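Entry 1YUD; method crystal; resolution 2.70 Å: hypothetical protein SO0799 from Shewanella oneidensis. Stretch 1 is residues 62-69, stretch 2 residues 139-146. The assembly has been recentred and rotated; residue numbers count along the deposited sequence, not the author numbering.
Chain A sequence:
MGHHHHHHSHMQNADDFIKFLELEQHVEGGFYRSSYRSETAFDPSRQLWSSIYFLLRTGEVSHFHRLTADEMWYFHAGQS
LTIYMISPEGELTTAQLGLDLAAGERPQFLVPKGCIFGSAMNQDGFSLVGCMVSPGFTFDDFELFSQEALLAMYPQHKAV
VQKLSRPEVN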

ATOM      1  N   SER A  62      14.284 -11.555  -0.926  1.00 59.37           N
ATOM      2  CA  SER A  62      14.096 -10.988  -2.253  1.00 59.23           C
ATOM      3  C   SER A  62      15.457 -10.601  -2.804  1.00 59.49           C
ATOM      4  O   SER A  62      16.019  -9.587  -2.414  1.00 60.11           O
ATOM      5  N   HIS A  63      15.982 -11.409  -3.719  1.00 60.44           N
ATOM      6  CA  HIS A  63      17.304 -11.164  -4.289  1.00 61.29           C
ATOM      7  C   HIS A  63      17.468  -9.891  -5.128  1.00 61.02           C
ATOM      8  O   HIS A  63      16.619  -9.543  -5.952  1.00 59.78           O
ATOM      9  N   PHE A  64      18.589  -9.213  -4.898  1.00 60.35           N
ATOM     10  CA  PHE A  64      18.916  -7.994  -5.608  1.00 59.79           C
ATOM     11  C   PHE A  64      18.406  -8.021  -7.042  1.00 59.18           C
ATOM     12  O   PHE A  64      18.635  -8.986  -7.776  1.00 59.40           O
ATOM     13  N   HIS A  65      17.712  -6.946  -7.417  1.00 58.10           N
ATOM     14  CA  HIS A  65      17.130  -6.767  -8.750  1.00 55.83           C
ATOM     15  C   HIS A  65      16.880  -5.272  -8.968  1.00 54.44           C
ATOM     16  O   HIS A  65      16.819  -4.503  -8.021  1.00 53.94           O
ATOM     17  N   ARG A  66      16.723  -4.859 -10.212  1.00 54.72           N
ATOM     18  CA  ARG A  66      16.502  -3.449 -10.485  1.00 56.76           C
ATOM     19  C   ARG A  66      15.240  -3.169 -11.294  1.00 56.94           C
ATOM     20  O   ARG A  66      14.910  -3.894 -12.231  1.00 57.28           O
ATOM     21  N   LEU A  67      14.538  -2.106 -10.920  1.00 56.95           N
ATOM     22  CA  LEU A  67      13.310  -1.711 -11.599  1.00 55.85           C
ATOM     23  C   LEU A  67      13.499  -0.434 -12.406  1.00 54.10           C
ATOM     24  O   LEU A  67      14.443   0.321 -12.190  1.00 54.01           O
ATOM     25  N   THR A  68      12.580  -0.209 -13.336  1.00 52.20           N
ATOM     26  CA  THR A  68      12.599   0.959 -14.202  1.00 48.40           C
ATOM     27  C   THR A  68      11.725   2.032 -13.587  1.00 45.85           C
ATOM     28  O   THR A  68      11.832   3.203 -13.920  1.00 46.44           O
ATOM     29  N   ALA A  69      10.860   1.626 -12.673  1.00 43.78           N
ATOM     30  CA  ALA A  69       9.960   2.565 -12.039  1.00 42.65           C
ATOM     31  C   ALA A  69      10.045   2.480 -10.521  1.00 43.26           C
ATOM     32  O   ALA A  69      10.601   1.536  -9.966  1.00 45.11           O
ATOM     33  N   PHE A 139       7.725  -6.874 -17.466  1.00 73.97           N
ATOM     34  CA  PHE A 139       9.004  -7.498 -17.149  1.00 73.70           C
ATOM     35  C   PHE A 139      10.198  -6.869 -17.860  1.00 74.37           C
ATOM     36  O   PHE A 139      11.337  -7.296 -17.681  1.00 74.24           O
ATOM     37  N   ASP A 140       9.930  -5.840 -18.657  1.00 75.45           N
ATOM     38  CA  ASP A 140      10.985  -5.131 -19.367  1.00 76.21           C
ATOM     39  C   ASP A 140      11.602  -4.178 -18.355  1.00 76.24           C
ATOM     40  O   ASP A 140      12.762  -3.786 -18.485  1.00 76.37           O
ATOM     41  N   ASP A 141      10.803  -3.803 -17.357  1.00 75.50           N
ATOM     42  CA  ASP A 141      11.240  -2.889 -16.309  1.00 75.15           C
ATOM     43  C   ASP A 141      11.878  -3.641 -15.148  1.00 74.63           C
ATOM     44  O   ASP A 141      12.143  -3.063 -14.090  1.00 75.29           O
ATOM     45  N   PHE A 142      12.132  -4.928 -15.354  1.00 72.85           N
ATOM     46  CA  PHE A 142      12.727  -5.766 -14.325  1.00 71.79           C
ATOM     47  C   PHE A 142      14.141  -6.175 -14.730  1.00 71.78           C
ATOM     48  O   PHE A 142      14.528  -6.023 -15.889  1.00 71.34           O
ATOM     49  N   GLU A 143      14.911  -6.682 -13.769  1.00 71.79           N
ATOM     50  CA  GLU A 143      16.271  -7.149 -14.031  1.00 72.23           C
ATOM     51  C   GLU A 143      16.900  -7.788 -12.796  1.00 71.92           C
ATOM     52  O   GLU A 143      17.278  -7.093 -11.852  1.00 72.45           O
ATOM     53  N   LEU A 144      17.005  -9.113 -12.809  1.00 70.83           N
ATOM     54  CA  LEU A 144      17.584  -9.855 -11.692  1.00 70.44           C
ATOM     55  C   LEU A 144      19.099  -9.936 -11.905  1.00 70.49           C
ATOM     56  O   LEU A 144      19.555  -9.945 -13.044  1.00 70.52           O
ATOM     57  N   PHE A 145      19.876  -9.988 -10.823  1.00 71.09           N
ATOM     58  CA  PHE A 145      21.340 -10.031 -10.942  1.00 71.58           C
ATOM     59  C   PHE A 145      22.055 -11.227 -10.308  1.00 71.30           C
ATOM     60  O   PHE A 145      21.677 -11.706  -9.238  1.00 71.43           O
ATOM     61  N   SER A 146      23.111 -11.681 -10.983  1.00 70.63           N
ATOM     62  CA  SER A 146      23.927 -12.815 -10.546  1.00 70.27           C
ATOM     63  C   SER A 146      24.905 -12.362  -9.482  1.00 70.94           C
ATOM     64  O   SER A 146      25.346 -11.219  -9.509  1.00 71.91           O
TER

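The two segments run in roughly opposite directions, 146° apart end to end, and bury 519 Å² between them, both sides summed. The CA atoms of His65 and Leu144 lie 4.3 Å apart at a single beta bridge, and Arg66 faces Glu143, Leu67 faces Phe142 and Thr68 faces Asp141 in turn. Around this register, three residues, Arg66, Asp141 and Phe145, have the largest covered areas.

Arg66 has 80 Å² covered, the largest share of any residue here. Its backbone is held directly: N of Arg66 donates to O of Glu143 at 2.8 Å with an N-H...O angle of 156°, the best of the hydrogen bonds across the pair. The CA-to-CB bond points sideways, and chi1 and chi2 are both t, so the chain runs out extended before chi3 turns to m. That course carries it along Phe145 and Glu143. CB of Arg66 lies 3.8 Å from CE1 of Phe145, while CZ of the same ring sits over one face of the guanidinium. Glu143, itself extended with chi1 and chi2 both t, brings its carboxylate near, but NH1 of Arg66 and OE2 of Glu143 are 4.2 Å apart. The oxygen lies well out of the guanidinium plane, so no N-H points at it; the relation is one of opposite charges, beyond salt-bridge range.

Phe145 has 65 Å² covered. Its CA-to-CB bond leaves sideways, but with chi1 in m (-68°) and chi2 at 74° the ring comes nearer the strand. The evidence is in its surroundings: O of Phe64 and CA of His65 lie at the ring edge, near its plane, with CA of His65 4.0 Å from CD1 of Phe145. The backbone adds a weak hydrogen bond, N of Phe145 to O of Phe64, at 3.4 Å. The adjacent Leu144 (chi1 t, chi2 p) also ends nearer than it starts, and its CD1 fits against backbone and side chain alike, 3.4 Å from O of Phe64 and 3.8 Å from CB of His65.

At the other end, Asp141 has 74 Å² covered and engages through both backbone and side chain. Its O accepts a weak hydrogen bond from N of Thr68 (3.0 Å, angle 124°) and a CA-H...O contact from CA of Leu67 (3.1 Å, 148° at the hydrogen). With chi1 in m, OD1 of Asp141 comes within 3.3 Å of CB of Thr68, whose CA-to-CB bond points toward the partner stretch.

Between these ends, the CA-to-CB bond of Phe142 points away from the other stretch, yet with chi1 in t the end of its side chain comes nearer. CD1 of Phe142 meets CD1 of Leu67 at 4.0 Å, an apolar contact, and the ring lies near parallel to that of His65, with planes at 28°. The ring centroids are 5.5 Å apart and the rings are slid past each other, so they barely overlap.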

ATOM      1  CB  SER A  62      13.189  -9.763  -2.185  1.00 58.42           C
ATOM      2  OG  SER A  62      12.899  -9.302  -3.490  1.00 57.65           O
ATOM      3  CB  HIS A  63      17.753 -12.376  -5.112  1.00 61.97           C
ATOM      4  CG  HIS A  63      17.631 -13.679  -4.384  1.00 63.36           C
ATOM      5  ND1 HIS A  63      16.526 -14.495  -4.501  1.00 64.95           N
ATOM      6  CD2 HIS A  63      18.463 -14.297  -3.516  1.00 64.13           C
ATOM      7  CE1 HIS A  63      16.684 -15.562  -3.739  1.00 65.19           C
ATOM      8  NE2 HIS A  63      17.851 -15.466  -3.130  1.00 65.89           N
ATOM      9  CB  PHE A  64      20.422  -7.780  -5.599  1.00 60.35           C
ATOM     10  CG  PHE A  64      20.947  -7.266  -4.295  1.00 61.79           C
ATOM     11  CD1 PHE A  64      21.914  -7.974  -3.587  1.00 63.38           C
ATOM     12  CD2 PHE A  64      20.498  -6.053  -3.783  1.00 61.62           C
ATOM     13  CE1 PHE A  64      22.434  -7.482  -2.383  1.00 62.00           C
ATOM     14  CE2 PHE A  64      21.005  -5.552  -2.586  1.00 61.30           C
ATOM     15  CZ  PHE A  64      21.975  -6.268  -1.886  1.00 62.56           C
ATOM     16  CB  HIS A  65      15.812  -7.532  -8.841  1.00 55.07           C
ATOM     17  CG  HIS A  65      14.835  -7.176  -7.764  1.00 52.64           C
ATOM     18  ND1 HIS A  65      13.664  -6.494  -8.012  1.00 51.41           N
ATOM     19  CD2 HIS A  65      14.875  -7.378  -6.426  1.00 52.06           C
ATOM     20  CE1 HIS A  65      13.024  -6.293  -6.874  1.00 51.02           C
ATOM     21  NE2 HIS A  65      13.738  -6.819  -5.896  1.00 51.49           N
ATOM     22  CB  ARG A  66      17.710  -2.877 -11.216  1.00 58.87           C
ATOM     23  CG  ARG A  66      17.591  -1.422 -11.566  1.00 60.29           C
ATOM     24  CD  ARG A  66      18.576  -1.085 -12.661  1.00 63.80           C
ATOM     25  NE  ARG A  66      19.957  -1.361 -12.276  1.00 65.04           N
ATOM     26  CZ  ARG A  66      20.988  -1.276 -13.109  1.00 66.27           C
ATOM     27  NH1 ARG A  66      20.799  -0.930 -14.376  1.00 66.49           N
ATOM     28  NH2 ARG A  66      22.213  -1.520 -12.670  1.00 67.22           N
ATOM     29  CB  LEU A  67      12.188  -1.506 -10.579  1.00 55.70           C
ATOM     30  CG  LEU A  67      11.402  -2.739 -10.124  1.00 55.83           C
ATOM     31  CD1 LEU A  67      12.276  -3.980 -10.164  1.00 53.80           C
ATOM     32  CD2 LEU A  67      10.852  -2.483  -8.722  1.00 54.94           C
ATOM     33  CB  THR A  68      12.050   0.601 -15.594  1.00 48.61           C
ATOM     34  OG1 THR A  68      13.029  -0.165 -16.304  1.00 49.61           O
ATOM     35  CG2 THR A  68      11.699   1.844 -16.380  1.00 50.35           C
ATOM     36  CB  ALA A  69       8.534   2.305 -12.509  1.00 39.93           C
ATOM     37  CB  PHE A 139       8.932  -8.999 -17.401  1.00 70.96           C
ATOM     38  CG  PHE A 139       8.510  -9.773 -16.193  1.00 69.32           C
ATOM     39  CD1 PHE A 139       9.438 -10.108 -15.210  1.00 68.82           C
ATOM     40  CD2 PHE A 139       7.176 -10.126 -16.005  1.00 67.79           C
ATOM     41  CE1 PHE A 139       9.044 -10.788 -14.052  1.00 68.73           C
ATOM     42  CE2 PHE A 139       6.770 -10.801 -14.855  1.00 67.09           C
ATOM     43  CZ  PHE A 139       7.707 -11.134 -13.876  1.00 67.74           C
ATOM     44  CB  ASP A 140      10.409  -4.306 -20.515  1.00 77.55           C
ATOM     45  CG  ASP A 140       9.409  -5.070 -21.339  1.00 78.53           C
ATOM     46  OD1 ASP A 140       8.383  -5.499 -20.771  1.00 79.70           O
ATOM     47  OD2 ASP A 140       9.638  -5.233 -22.555  1.00 79.29           O
ATOM     48  CB  ASP A 141      10.054  -2.078 -15.784  1.00 75.89           C
ATOM     49  CG  ASP A 141       9.287  -1.387 -16.888  1.00 77.26           C
ATOM     50  OD1 ASP A 141       9.930  -0.761 -17.758  1.00 78.66           O
ATOM     51  OD2 ASP A 141       8.040  -1.465 -16.882  1.00 77.01           O
ATOM     52  CB  PHE A 142      11.854  -7.014 -14.132  1.00 72.23           C
ATOM     53  CG  PHE A 142      12.329  -7.932 -13.045  1.00 71.38           C
ATOM     54  CD1 PHE A 142      12.030  -7.671 -11.718  1.00 70.64           C
ATOM     55  CD2 PHE A 142      13.092  -9.052 -13.351  1.00 71.62           C
ATOM     56  CE1 PHE A 142      12.483  -8.507 -10.709  1.00 70.87           C
ATOM     57  CE2 PHE A 142      13.552  -9.897 -12.351  1.00 71.20           C
ATOM     58  CZ  PHE A 142      13.244  -9.622 -11.027  1.00 71.76           C
ATOM     59  CB  GLU A 143      17.159  -6.009 -14.533  1.00 72.20           C
ATOM     60  CG  GLU A 143      18.512  -6.493 -15.030  1.00 74.53           C
ATOM     61  CD  GLU A 143      19.272  -5.441 -15.817  1.00 76.06           C
ATOM     62  OE1 GLU A 143      20.334  -5.782 -16.387  1.00 75.38           O
ATOM     63  OE2 GLU A 143      18.807  -4.278 -15.864  1.00 77.11           O
ATOM     64  CB  LEU A 144      16.958 -11.253 -11.635  1.00 69.90           C
ATOM     65  CG  LEU A 144      17.036 -12.048 -10.328  1.00 69.50           C
ATOM     66  CD1 LEU A 144      16.477 -11.213  -9.192  1.00 69.09           C
ATOM     67  CD2 LEU A 144      16.258 -13.357 -10.460  1.00 67.53           C
ATOM     68  CB  PHE A 145      21.950  -8.743 -10.378  1.00 72.55           C
ATOM     69  CG  PHE A 145      21.633  -7.520 -11.189  1.00 74.49           C
ATOM     70  CD1 PHE A 145      20.360  -6.955 -11.162  1.00 75.50           C
ATOM     71  CD2 PHE A 145      22.598  -6.947 -12.002  1.00 74.70           C
ATOM     72  CE1 PHE A 145      20.058  -5.833 -11.941  1.00 75.51           C
ATOM     73  CE2 PHE A 145      22.309  -5.828 -12.784  1.00 74.31           C
ATOM     74  CZ  PHE A 145      21.038  -5.273 -12.751  1.00 75.42           C
ATOM     75  CB  SER A 146      24.745 -13.355 -11.714  1.00 70.02           C
ATOM     76  OG  SER A 146      25.858 -12.507 -11.961  1.00 66.76           O
TER